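Side-chain contacts in hemoglobin component VII (Tokunagayusurika akamusi, PDB 1X46), which probably stores or carries oxygen in midge larvae, binding it at the iron of a single heme held in a globin fold: residues D28-F33 / A59-H64; S17-I22 / K133-A138; N32-Y37 / A42-F47. All blocks are in the same frame, centred on the assembly; numbering follows the deposited sequence.

Contact 1. Residues D28-F33 / A59-H64; sequences DILYNF and APFALH. With HEM (protoporphyrin IX containing Fe), chain B.
Leu30 and Phe61 account for most of the surface buried here, the branched end of one lying across the ring of the other. Leu30 CD2 sits over a face of the Phe61 ring, displaced toward its rim and 3.9 Å from the centroid. At 17° from the ring normal, this is a CH-pi contact. Leu30 CG reaches the far corner of the ring, 3.6 Å from Phe61 CZ. With CG of Phe61 anti to its own backbone N (chi1 -163°), the ring leaves helix 59-78 toward helix 26-36, and CZ ends 3.5 Å from the backbone Tyr31 N. The Tyr31 backbone thus meets an edge of the ring whose face Leu30 covers. Phe61 also packs on Val27 and Phe34 of helix 26-36 and on Leu52 and Leu55 of helix 52-55. Were Phe61 cut back to an alanine, a gap would probably be left beside Leu30, its CD2 methyl without an aromatic face to pack on.

One helical turn beyond Phe61, the same methyl serves a second ring: Leu30 CD2 is 4.0 Å from His64 CD2, at the edge of the imidazole. The neighbouring NE2 and CE1 are turned to the heme. His64 NE2 is hydrogen-bonded at 2.7 Å to a water, whose oxygen completes the iron coordination at 2.1 Å opposite His99, the axial ligand. His64 CE1 also lies 3.4 Å from heme C1A, so Leu30 packs beside the edge of a histidine that lies against the porphyrin. The two helical segments cross almost at right angles (96°), their axes 9.8 Å apart. This is the crossing of the B and E helices of the globin fold, above the distal heme pocket, with His64 in the place of the distal histidine.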
loop_
_atom_site.group_PDB
_atom_site.type_symbol
_atom_site.label_atom_id
_atom_site.label_comp_id
_atom_site.label_asym_id
_atom_site.label_seq_id
_atom_site.Cartn_x
_atom_site.Cartn_y
_atom_site.Cartn_z
ATOM N N ASP A 28 0.610 12.832 2.298
ATOM C CA ASP A 28 1.768 12.559 3.153
ATOM C C ASP A 28 2.257 11.135 2.953
ATOM O O ASP A 28 3.485 10.899 2.992
ATOM C CB ASP A 28 1.479 12.812 4.627
ATOM C CG ASP A 28 1.286 14.294 4.955
ATOM O OD1 ASP A 28 1.753 15.166 4.201
ATOM O OD2 ASP A 28 0.652 14.650 5.979
ATOM N N ILE A 29 1.344 10.187 2.721
ATOM C CA ILE A 29 1.787 8.805 2.487
ATOM C C ILE A 29 2.602 8.747 1.196
ATOM O O ILE A 29 3.679 8.124 1.153
ATOM C CB ILE A 29 0.548 7.859 2.369
ATOM C CG1 ILE A 29 -0.106 7.667 3.742
ATOM C CG2 ILE A 29 0.966 6.492 1.752
ATOM C CD1 ILE A 29 -1.517 7.088 3.651
ATOM N N LEU A 30 2.123 9.393 0.132
ATOM C CA LEU A 30 2.863 9.378 -1.129
ATOM C C LEU A 30 4.182 10.108 -1.028
ATOM O O LEU A 30 5.215 9.648 -1.562
ATOM C CB LEU A 30 2.021 9.928 -2.310
ATOM C CG LEU A 30 2.633 9.816 -3.707
ATOM C CD1 LEU A 30 2.916 8.336 -4.035
ATOM C CD2 LEU A 30 1.683 10.432 -4.770
ATOM N N TYR A 31 4.155 11.280 -0.388
ATOM C CA TYR A 31 5.403 11.998 -0.169
ATOM C C TYR A 31 6.411 11.123 0.596
ATOM O O TYR A 31 7.582 11.073 0.188
ATOM C CB TYR A 31 5.119 13.298 0.587
ATOM C CG TYR A 31 6.368 14.032 0.982
ATOM C CD1 TYR A 31 6.922 14.989 0.146
ATOM C CD2 TYR A 31 6.987 13.768 2.206
ATOM C CE1 TYR A 31 8.073 15.677 0.512
ATOM C CE2 TYR A 31 8.155 14.452 2.569
ATOM C CZ TYR A 31 8.666 15.402 1.704
ATOM O OH TYR A 31 9.803 16.111 2.029
ATOM N N ASN A 32 5.950 10.417 1.632
ATOM C CA ASN A 32 6.862 9.573 2.399
ATOM C C ASN A 32 7.465 8.465 1.546
ATOM O O ASN A 32 8.651 8.150 1.635
ATOM C CB ASN A 32 6.152 8.999 3.600
ATOM C CG ASN A 32 7.060 8.172 4.454
ATOM O OD1 ASN A 32 8.014 8.693 5.045
ATOM N ND2 ASN A 32 6.768 6.892 4.547
ATOM N N PHE A 33 6.652 7.883 0.688
ATOM C CA PHE A 33 7.119 6.838 -0.211
ATOM C C PHE A 33 8.185 7.367 -1.140
ATOM O O PHE A 33 9.266 6.767 -1.217
ATOM C CB PHE A 33 5.907 6.239 -0.974
ATOM C CG PHE A 33 6.291 5.222 -2.030
ATOM C CD1 PHE A 33 7.178 4.193 -1.737
ATOM C CD2 PHE A 33 5.771 5.316 -3.336
ATOM C CE1 PHE A 33 7.536 3.249 -2.718
ATOM C CE2 PHE A 33 6.129 4.389 -4.324
ATOM C CZ PHE A 33 7.003 3.336 -4.004
ATOM N N ALA A 59 -2.108 19.560 -7.481
ATOM C CA ALA A 59 -3.199 18.662 -7.814
ATOM C C ALA A 59 -2.767 17.347 -8.455
ATOM O O ALA A 59 -3.303 16.319 -8.079
ATOM C CB ALA A 59 -4.289 19.391 -8.674
ATOM N N PRO A 60 -1.805 17.326 -9.394
ATOM C CA PRO A 60 -1.371 16.029 -9.928
ATOM C C PRO A 60 -0.846 15.084 -8.828
ATOM O O PRO A 60 -1.031 13.868 -8.905
ATOM C CB PRO A 60 -0.255 16.416 -10.900
ATOM C CG PRO A 60 -0.625 17.824 -11.310
ATOM C CD PRO A 60 -1.115 18.451 -10.072
ATOM N N PHE A 61 -0.144 15.630 -7.848
ATOM C CA PHE A 61 0.344 14.813 -6.749
ATOM C C PHE A 61 -0.775 14.254 -5.870
ATOM O O PHE A 61 -0.810 13.055 -5.589
ATOM C CB PHE A 61 1.347 15.618 -5.891
ATOM C CG PHE A 61 2.205 14.766 -4.979
ATOM C CD1 PHE A 61 3.266 14.033 -5.490
ATOM C CD2 PHE A 61 1.942 14.726 -3.623
ATOM C CE1 PHE A 61 4.071 13.287 -4.622
ATOM C CE2 PHE A 61 2.751 13.965 -2.741
ATOM C CZ PHE A 61 3.804 13.230 -3.279
ATOM N N ALA A 62 -1.713 15.115 -5.461
ATOM C CA ALA A 62 -2.860 14.661 -4.690
ATOM C C ALA A 62 -3.687 13.671 -5.532
ATOM O O ALA A 62 -4.237 12.726 -4.995
ATOM C CB ALA A 62 -3.736 15.847 -4.306
ATOM N N LEU A 63 -3.763 13.907 -6.843
ATOM C CA LEU A 63 -4.527 12.999 -7.691
ATOM C C LEU A 63 -3.970 11.567 -7.602
ATOM O O LEU A 63 -4.717 10.616 -7.333
ATOM C CB LEU A 63 -4.551 13.508 -9.134
ATOM C CG LEU A 63 -5.207 12.532 -10.135
ATOM C CD1 LEU A 63 -6.659 12.131 -9.775
ATOM C CD2 LEU A 63 -5.122 13.203 -11.530
ATOM N N HIS A 64 -2.655 11.405 -7.780
ATOM C CA HIS A 64 -2.104 10.058 -7.738
ATOM C C HIS A 64 -2.214 9.457 -6.305
ATOM O O HIS A 64 -2.514 8.270 -6.136
ATOM C CB HIS A 64 -0.657 9.973 -8.218
ATOM C CG HIS A 64 -0.238 8.563 -8.340
ATOM N ND1 HIS A 64 -0.782 7.742 -9.303
ATOM C CD2 HIS A 64 0.467 7.761 -7.508
ATOM C CE1 HIS A 64 -0.353 6.509 -9.112
ATOM N NE2 HIS A 64 0.378 6.486 -8.016
HETATM C CHA HEM B . -0.218 3.817 -11.254
HETATM C CHB HEM B . -2.098 1.783 -7.275
HETATM C CHC HEM B . 2.360 0.587 -5.809
HETATM C CHD HEM B . 4.261 2.621 -9.757
HETATM C C1A HEM B . -1.090 3.429 -10.277
HETATM C C2A HEM B . -2.513 3.690 -10.291
HETATM C C3A HEM B . -3.008 3.129 -9.192
HETATM C C4A HEM B . -1.964 2.452 -8.474
HETATM C CMA HEM B . -4.493 3.140 -8.765
HETATM C CAA HEM B . -3.264 4.570 -11.340
HETATM C CBA HEM B . -3.557 3.907 -12.701
HETATM C CGA HEM B . -4.533 2.768 -12.532
HETATM O O1A HEM B . -4.194 1.625 -12.898
HETATM O O2A HEM B . -5.667 2.996 -12.023
HETATM C C1B HEM B . -1.067 1.325 -6.500
HETATM C C2B HEM B . -1.161 0.696 -5.203
HETATM C C3B HEM B . 0.085 0.365 -4.796
HETATM C C4B HEM B . 0.988 0.765 -5.859
HETATM C CMB HEM B . -2.502 0.492 -4.447
HETATM C CAB HEM B . 0.603 -0.312 -3.507
HETATM C CBB HEM B . -0.176 -0.835 -2.560
HETATM C C1C HEM B . 3.272 1.026 -6.726
HETATM C C2C HEM B . 4.724 0.879 -6.670
HETATM C C3C HEM B . 5.247 1.470 -7.743
HETATM C C4C HEM B . 4.154 1.975 -8.548
HETATM C CMC HEM B . 5.493 0.151 -5.539
HETATM C CAC HEM B . 6.747 1.572 -8.125
HETATM C C1D HEM B . 3.225 3.071 -10.527
HETATM C C2D HEM B . 3.397 3.728 -11.797
HETATM C C3D HEM B . 2.017 4.086 -12.259
HETATM C C4D HEM B . 1.144 3.648 -11.197
HETATM C CMD HEM B . 4.734 3.994 -12.517
HETATM C CAD HEM B . 1.658 4.816 -13.579
HETATM C CBD HEM B . 1.818 6.324 -13.423
HETATM C CGD HEM B . 1.588 7.017 -14.753
HETATM O O1D HEM B . 0.933 6.433 -15.646
HETATM O O2D HEM B . 2.089 8.153 -14.924
HETATM N NA HEM B . -0.792 2.667 -9.170
HETATM N NB HEM B . 0.282 1.375 -6.866
HETATM N NC HEM B . 2.951 1.690 -7.897
HETATM N ND HEM B . 1.865 3.009 -10.195
HETATM FE FE HEM B . 1.075 2.179 -8.535
HETATM O O HOH W 1 1.367 3.971 -7.520
#

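Contact 2. Residues S17-I22 / K133-A138; sequences SSWAQI and KAWDSA
Trp135 reaches two consecutive side chains of helix 9-20, its pyrrole side meeting Ser18 and its benzene side Trp19. The N-H of NE1 points at the serine hydroxyl: Trp135 NE1 donates to Ser18 OG over 2.8 Å with an angle of 156° at the hydrogen. The oxygen stands in the indole plane, only 10° out of it, so the bond helps to set the ring's rotation. Ser18 OG gets there by occupying the position between its backbone N and carbonyl carbon (chi1 61°), on the side of its helix that faces helix 129-146.

The two tryptophan side chains cross at about a right angle, with their rings meeting obliquely and not stacked. Trp135 CH2 comes within 3.9 Å of Trp19 CE3, while Trp135 CZ2 is equally far, 3.9 Å, from the Trp19 CB methylene. Beyond this touch the Trp19 indole runs toward helix 59-78, where its own NE1 is hydrogen-bonded to Asn73 OD1. Trp135 is enclosed further by Ile76, Leu116, Leu120 and Val15.

The contact joins the first and last helices of the globin fold away from the heme site. Its chemistry is that of a polar pair in an apolar setting. The serine oxygen accepts the indole N-H hydrogen bond and is itself hydrogen-bonded to the Leu14 carbonyl one turn earlier, so both buried polar atoms have partners, while the benzene end of Trp135 is left to pack against hydrocarbon.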
loop_
_atom_site.group_PDB
_atom_site.type_symbol
_atom_site.label_atom_id
_atom_site.label_comp_id
_atom_site.label_asym_id
_atom_site.label_seq_id
_atom_site.Cartn_x
_atom_site.Cartn_y
_atom_site.Cartn_z
ATOM N N SER A 17 -8.079 -0.575 11.769
ATOM C CA SER A 17 -8.078 0.555 12.698
ATOM C C SER A 17 -6.863 1.462 12.559
ATOM O O SER A 17 -6.996 2.680 12.628
ATOM C CB SER A 17 -8.272 0.118 14.151
ATOM O OG SER A 17 -7.318 -0.838 14.542
ATOM N N SER A 18 -5.682 0.876 12.333
ATOM C CA SER A 18 -4.499 1.685 12.137
ATOM C C SER A 18 -4.525 2.397 10.772
ATOM O O SER A 18 -4.106 3.545 10.647
ATOM C CB SER A 18 -3.213 0.848 12.353
ATOM O OG SER A 18 -3.115 -0.227 11.441
ATOM N N TRP A 19 -5.076 1.719 9.764
ATOM C CA TRP A 19 -5.312 2.358 8.478
ATOM C C TRP A 19 -6.213 3.583 8.591
ATOM O O TRP A 19 -5.965 4.614 7.965
ATOM C CB TRP A 19 -5.877 1.342 7.482
ATOM C CG TRP A 19 -6.196 1.962 6.150
ATOM C CD1 TRP A 19 -7.442 2.061 5.567
ATOM C CD2 TRP A 19 -5.268 2.543 5.221
ATOM N NE1 TRP A 19 -7.327 2.671 4.339
ATOM C CE2 TRP A 19 -6.009 2.973 4.101
ATOM C CE3 TRP A 19 -3.879 2.732 5.219
ATOM C CZ2 TRP A 19 -5.402 3.616 2.993
ATOM C CZ3 TRP A 19 -3.279 3.356 4.118
ATOM C CH2 TRP A 19 -4.044 3.798 3.030
ATOM N N ALA A 20 -7.283 3.429 9.368
ATOM C CA ALA A 20 -8.217 4.534 9.560
ATOM C C ALA A 20 -7.542 5.784 10.152
ATOM O O ALA A 20 -8.029 6.909 9.967
ATOM C CB ALA A 20 -9.396 4.080 10.440
ATOM N N GLN A 21 -6.412 5.581 10.837
ATOM C CA GLN A 21 -5.665 6.689 11.436
ATOM C C GLN A 21 -4.831 7.467 10.402
ATOM O O GLN A 21 -4.420 8.598 10.669
ATOM C CB GLN A 21 -4.739 6.164 12.539
ATOM C CG GLN A 21 -5.444 5.660 13.785
ATOM C CD GLN A 21 -4.503 5.583 14.976
ATOM O OE1 GLN A 21 -3.972 6.617 15.421
ATOM N NE2 GLN A 21 -4.278 4.372 15.480
ATOM N N ILE A 22 -4.562 6.865 9.238
ATOM C CA ILE A 22 -3.722 7.507 8.228
ATOM C C ILE A 22 -4.374 7.660 6.867
ATOM O O ILE A 22 -3.801 8.301 5.983
ATOM C CB ILE A 22 -2.359 6.764 8.102
ATOM C CG1 ILE A 22 -2.551 5.350 7.521
ATOM C CG2 ILE A 22 -1.650 6.721 9.474
ATOM C CD1 ILE A 22 -1.238 4.782 6.983
ATOM N N LYS A 133 3.132 -6.954 13.045
ATOM C CA LYS A 133 2.844 -8.342 12.700
ATOM C C LYS A 133 1.573 -8.463 11.872
ATOM O O LYS A 133 1.558 -9.200 10.890
ATOM C CB LYS A 133 2.733 -9.186 13.967
ATOM C CG LYS A 133 2.714 -10.671 13.700
ATOM C CD LYS A 133 2.872 -11.383 15.022
ATOM C CE LYS A 133 1.510 -11.661 15.603
ATOM N NZ LYS A 133 0.885 -12.798 14.851
ATOM N N ALA A 134 0.533 -7.706 12.245
ATOM C CA ALA A 134 -0.734 -7.747 11.509
ATOM C C ALA A 134 -0.557 -7.260 10.064
ATOM O O ALA A 134 -1.005 -7.932 9.115
ATOM C CB ALA A 134 -1.791 -6.945 12.211
ATOM N N TRP A 135 0.095 -6.100 9.887
ATOM C CA TRP A 135 0.370 -5.627 8.530
ATOM C C TRP A 135 1.280 -6.556 7.717
ATOM O O TRP A 135 1.088 -6.704 6.509
ATOM C CB TRP A 135 0.959 -4.222 8.557
ATOM C CG TRP A 135 -0.034 -3.163 8.809
ATOM C CD1 TRP A 135 -0.379 -2.618 10.008
ATOM C CD2 TRP A 135 -0.800 -2.463 7.816
ATOM N NE1 TRP A 135 -1.327 -1.633 9.835
ATOM C CE2 TRP A 135 -1.604 -1.509 8.498
ATOM C CE3 TRP A 135 -0.876 -2.525 6.420
ATOM C CZ2 TRP A 135 -2.487 -0.638 7.828
ATOM C CZ3 TRP A 135 -1.762 -1.659 5.748
ATOM C CH2 TRP A 135 -2.554 -0.727 6.451
ATOM N N ASP A 136 2.247 -7.193 8.383
ATOM C CA ASP A 136 3.150 -8.135 7.713
ATOM C C ASP A 136 2.311 -9.264 7.116
ATOM O O ASP A 136 2.560 -9.679 5.985
ATOM C CB ASP A 136 4.175 -8.689 8.731
ATOM C CG ASP A 136 5.387 -7.780 8.915
ATOM O OD1 ASP A 136 5.507 -6.773 8.207
ATOM O OD2 ASP A 136 6.297 -8.020 9.717
ATOM N N SER A 137 1.324 -9.735 7.884
ATOM C CA SER A 137 0.464 -10.848 7.439
ATOM C C SER A 137 -0.404 -10.427 6.261
ATOM O O SER A 137 -0.610 -11.221 5.335
ATOM C CB SER A 137 -0.404 -11.365 8.591
ATOM O OG SER A 137 0.426 -11.935 9.592
ATOM N N ALA A 138 -0.915 -9.197 6.312
ATOM C CA ALA A 138 -1.708 -8.646 5.223
ATOM C C ALA A 138 -0.876 -8.503 3.942
ATOM O O ALA A 138 -1.285 -8.919 2.858
ATOM C CB ALA A 138 -2.289 -7.308 5.635
#

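Contact 3. Residues N32-Y37 / A42-F47; sequences NFFKSY and AKFSAF. With HEM (protoporphyrin IX containing Fe), chain B.
The Phe44 ring lies between Phe34 and the heme: Phe34 CZ is 3.6 Å above one face, heme C2D covers the opposite face, and the water on the iron lies at its edge, near the ring plane. Phe34 comes edge first, the ring centroids 5.0 Å apart and the planes at 67°, a T-shaped pair. On the heme side the approach is closer, Phe44 CZ being 3.3 Å from heme CHD.

The Phe34 rim touches a third ring, its CE2 lying 3.6 Å from Phe47 CD2; these two rings meet obliquely. Phe34 reaches both because its CG is anti to the carbonyl carbon (chi1 -74°), completing an aromatic cluster. Next to Phe44, Ser45 N is hydrogen-bonded to the heme propionate oxygen O2D at 3.2 Å, so the loop meets both a pyrrole of the heme and the propionate attached to it.

Phe44 and Phe47 probably correspond to the phenylalanines of the globin CD corner. Their loop runs from helix 38-41 to helix 52-55 and is packed against helix 26-36 by Phe34, which also touches Gln41 and Leu52, while Phe47 rests on Leu55 of helix 52-55 and His64 of helix 59-78.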
loop_
_atom_site.group_PDB
_atom_site.type_symbol
_atom_site.label_atom_id
_atom_site.label_comp_id
_atom_site.label_asym_id
_atom_site.label_seq_id
_atom_site.Cartn_x
_atom_site.Cartn_y
_atom_site.Cartn_z
ATOM N N ASN A 32 5.950 10.417 1.632
ATOM C CA ASN A 32 6.862 9.573 2.399
ATOM C C ASN A 32 7.465 8.465 1.546
ATOM O O ASN A 32 8.651 8.150 1.635
ATOM C CB ASN A 32 6.152 8.999 3.600
ATOM C CG ASN A 32 7.060 8.172 4.454
ATOM O OD1 ASN A 32 8.014 8.693 5.045
ATOM N ND2 ASN A 32 6.768 6.892 4.547
ATOM N N PHE A 33 6.652 7.883 0.688
ATOM C CA PHE A 33 7.119 6.838 -0.211
ATOM C C PHE A 33 8.185 7.367 -1.140
ATOM O O PHE A 33 9.266 6.767 -1.217
ATOM C CB PHE A 33 5.907 6.239 -0.974
ATOM C CG PHE A 33 6.291 5.222 -2.030
ATOM C CD1 PHE A 33 7.178 4.193 -1.737
ATOM C CD2 PHE A 33 5.771 5.316 -3.336
ATOM C CE1 PHE A 33 7.536 3.249 -2.718
ATOM C CE2 PHE A 33 6.129 4.389 -4.324
ATOM C CZ PHE A 33 7.003 3.336 -4.004
ATOM N N PHE A 34 7.938 8.491 -1.832
ATOM C CA PHE A 34 8.916 9.005 -2.767
ATOM C C PHE A 34 10.163 9.543 -2.054
ATOM O O PHE A 34 11.256 9.448 -2.616
ATOM C CB PHE A 34 8.273 10.122 -3.611
ATOM C CG PHE A 34 7.295 9.624 -4.670
ATOM C CD1 PHE A 34 7.254 8.284 -5.068
ATOM C CD2 PHE A 34 6.457 10.533 -5.285
ATOM C CE1 PHE A 34 6.360 7.869 -6.047
ATOM C CE2 PHE A 34 5.568 10.148 -6.275
ATOM C CZ PHE A 34 5.502 8.826 -6.663
ATOM N N LYS A 35 10.005 10.126 -0.864
ATOM C CA LYS A 35 11.167 10.599 -0.084
ATOM C C LYS A 35 12.063 9.404 0.265
ATOM O O LYS A 35 13.295 9.505 0.136
ATOM C CB LYS A 35 10.722 11.377 1.165
ATOM C CG LYS A 35 11.854 12.076 1.906
ATOM C CD LYS A 35 12.235 13.404 1.238
ATOM C CE LYS A 35 13.219 14.179 2.108
ATOM N NZ LYS A 35 14.633 14.068 1.630
ATOM N N SER A 36 11.455 8.287 0.657
ATOM C CA SER A 36 12.199 7.111 1.053
ATOM C C SER A 36 12.762 6.359 -0.150
ATOM O O SER A 36 13.812 5.689 -0.052
ATOM C CB SER A 36 11.311 6.165 1.818
ATOM O OG SER A 36 10.918 6.762 3.039
ATOM N N TYR A 37 12.076 6.441 -1.293
ATOM C CA TYR A 37 12.437 5.747 -2.530
ATOM C C TYR A 37 12.377 6.672 -3.746
ATOM O O TYR A 37 11.502 6.542 -4.609
ATOM C CB TYR A 37 11.556 4.484 -2.736
ATOM C CG TYR A 37 11.823 3.530 -1.610
ATOM C CD1 TYR A 37 12.965 2.710 -1.622
ATOM C CD2 TYR A 37 11.008 3.510 -0.488
ATOM C CE1 TYR A 37 13.254 1.879 -0.529
ATOM C CE2 TYR A 37 11.282 2.683 0.584
ATOM C CZ TYR A 37 12.405 1.851 0.547
ATOM O OH TYR A 37 12.679 1.042 1.626
ATOM N N ALA A 42 10.938 8.195 -10.127
ATOM C CA ALA A 42 11.437 8.277 -11.482
ATOM C C ALA A 42 10.640 7.437 -12.491
ATOM O O ALA A 42 10.816 7.591 -13.697
ATOM C CB ALA A 42 12.922 7.846 -11.524
ATOM N N LYS A 43 9.773 6.555 -12.003
ATOM C CA LYS A 43 8.936 5.741 -12.903
ATOM C C LYS A 43 7.653 6.444 -13.343
ATOM O O LYS A 43 6.980 6.007 -14.300
ATOM C CB LYS A 43 8.588 4.420 -12.226
ATOM C CG LYS A 43 9.805 3.640 -11.779
ATOM C CD LYS A 43 9.451 2.203 -11.465
ATOM C CE LYS A 43 10.669 1.441 -10.999
ATOM N NZ LYS A 43 11.416 0.937 -12.178
ATOM N N PHE A 44 7.289 7.511 -12.638
ATOM C CA PHE A 44 5.987 8.159 -12.868
ATOM C C PHE A 44 6.023 9.245 -13.920
ATOM O O PHE A 44 6.824 10.156 -13.828
ATOM C CB PHE A 44 5.432 8.745 -11.575
ATOM C CG PHE A 44 5.009 7.712 -10.574
ATOM C CD1 PHE A 44 3.653 7.438 -10.348
ATOM C CD2 PHE A 44 5.966 6.969 -9.888
ATOM C CE1 PHE A 44 3.269 6.484 -9.429
ATOM C CE2 PHE A 44 5.574 6.009 -8.980
ATOM C CZ PHE A 44 4.232 5.763 -8.755
ATOM N N SER A 45 5.107 9.194 -14.886
ATOM C CA SER A 45 5.061 10.201 -15.935
ATOM C C SER A 45 4.863 11.619 -15.405
ATOM O O SER A 45 5.473 12.568 -15.914
ATOM C CB SER A 45 3.973 9.887 -16.971
ATOM O OG SER A 45 4.205 8.616 -17.536
ATOM N N ALA A 46 4.035 11.768 -14.373
ATOM C CA ALA A 46 3.758 13.084 -13.834
ATOM C C ALA A 46 4.841 13.587 -12.876
ATOM O O ALA A 46 4.885 14.773 -12.600
ATOM C CB ALA A 46 2.386 13.120 -13.116
ATOM N N PHE A 47 5.675 12.686 -12.369
ATOM C CA PHE A 47 6.616 13.045 -11.282
ATOM C C PHE A 47 8.101 12.892 -11.587
ATOM O O PHE A 47 8.924 13.471 -10.870
ATOM C CB PHE A 47 6.258 12.269 -10.004
ATOM C CG PHE A 47 4.778 12.303 -9.683
ATOM C CD1 PHE A 47 4.079 13.520 -9.636
ATOM C CD2 PHE A 47 4.115 11.121 -9.450
ATOM C CE1 PHE A 47 2.701 13.546 -9.336
ATOM C CE2 PHE A 47 2.739 11.123 -9.177
ATOM C CZ PHE A 47 2.040 12.334 -9.138
HETATM C CHA HEM B . -0.218 3.817 -11.254
HETATM C CHB HEM B . -2.098 1.783 -7.275
HETATM C CHC HEM B . 2.360 0.587 -5.809
HETATM C CHD HEM B . 4.261 2.621 -9.757
HETATM C C1A HEM B . -1.090 3.429 -10.277
HETATM C C2A HEM B . -2.513 3.690 -10.291
HETATM C C3A HEM B . -3.008 3.129 -9.192
HETATM C C4A HEM B . -1.964 2.452 -8.474
HETATM C CMA HEM B . -4.493 3.140 -8.765
HETATM C CAA HEM B . -3.264 4.570 -11.340
HETATM C CBA HEM B . -3.557 3.907 -12.701
HETATM C CGA HEM B . -4.533 2.768 -12.532
HETATM O O1A HEM B . -4.194 1.625 -12.898
HETATM O O2A HEM B . -5.667 2.996 -12.023
HETATM C C1B HEM B . -1.067 1.325 -6.500
HETATM C C2B HEM B . -1.161 0.696 -5.203
HETATM C C3B HEM B . 0.085 0.365 -4.796
HETATM C C4B HEM B . 0.988 0.765 -5.859
HETATM C CMB HEM B . -2.502 0.492 -4.447
HETATM C CAB HEM B . 0.603 -0.312 -3.507
HETATM C CBB HEM B . -0.176 -0.835 -2.560
HETATM C C1C HEM B . 3.272 1.026 -6.726
HETATM C C2C HEM B . 4.724 0.879 -6.670
HETATM C C3C HEM B . 5.247 1.470 -7.743
HETATM C C4C HEM B . 4.154 1.975 -8.548
HETATM C CMC HEM B . 5.493 0.151 -5.539
HETATM C CAC HEM B . 6.747 1.572 -8.125
HETATM C C1D HEM B . 3.225 3.071 -10.527
HETATM C C2D HEM B . 3.397 3.728 -11.797
HETATM C C3D HEM B . 2.017 4.086 -12.259
HETATM C C4D HEM B . 1.144 3.648 -11.197
HETATM C CMD HEM B . 4.734 3.994 -12.517
HETATM C CAD HEM B . 1.658 4.816 -13.579
HETATM C CBD HEM B . 1.818 6.324 -13.423
HETATM C CGD HEM B . 1.588 7.017 -14.753
HETATM O O1D HEM B . 0.933 6.433 -15.646
HETATM O O2D HEM B . 2.089 8.153 -14.924
HETATM N NA HEM B . -0.792 2.667 -9.170
HETATM N NB HEM B . 0.282 1.375 -6.866
HETATM N NC HEM B . 2.951 1.690 -7.897
HETATM N ND HEM B . 1.865 3.009 -10.195
HETATM FE FE HEM B . 1.075 2.179 -8.535
HETATM O O HOH W 1 1.367 3.971 -7.520
#

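Contacts 1 and 3 are neighbours, their centres about 9 Å apart. Both start from helix 26-36, share Asn32 and Phe33, and line the same side of the heme, where the iron-bound water belongs to both. They meet directly where His64 packs on Phe44. Contact 2 lies on the other side of the chain's centre from contact 3, about 23 Å away between centres, and ties helix 9-20 to helix 129-146. Its two segments bracket the others in sequence. It nevertheless touches contact 1, centres about 20 Å apart, Ile29 CD1 lying 3.5 Å from Ile22 O, so the segments of contacts 1 and 2 abut where helix 9-20 leads into helix 26-36.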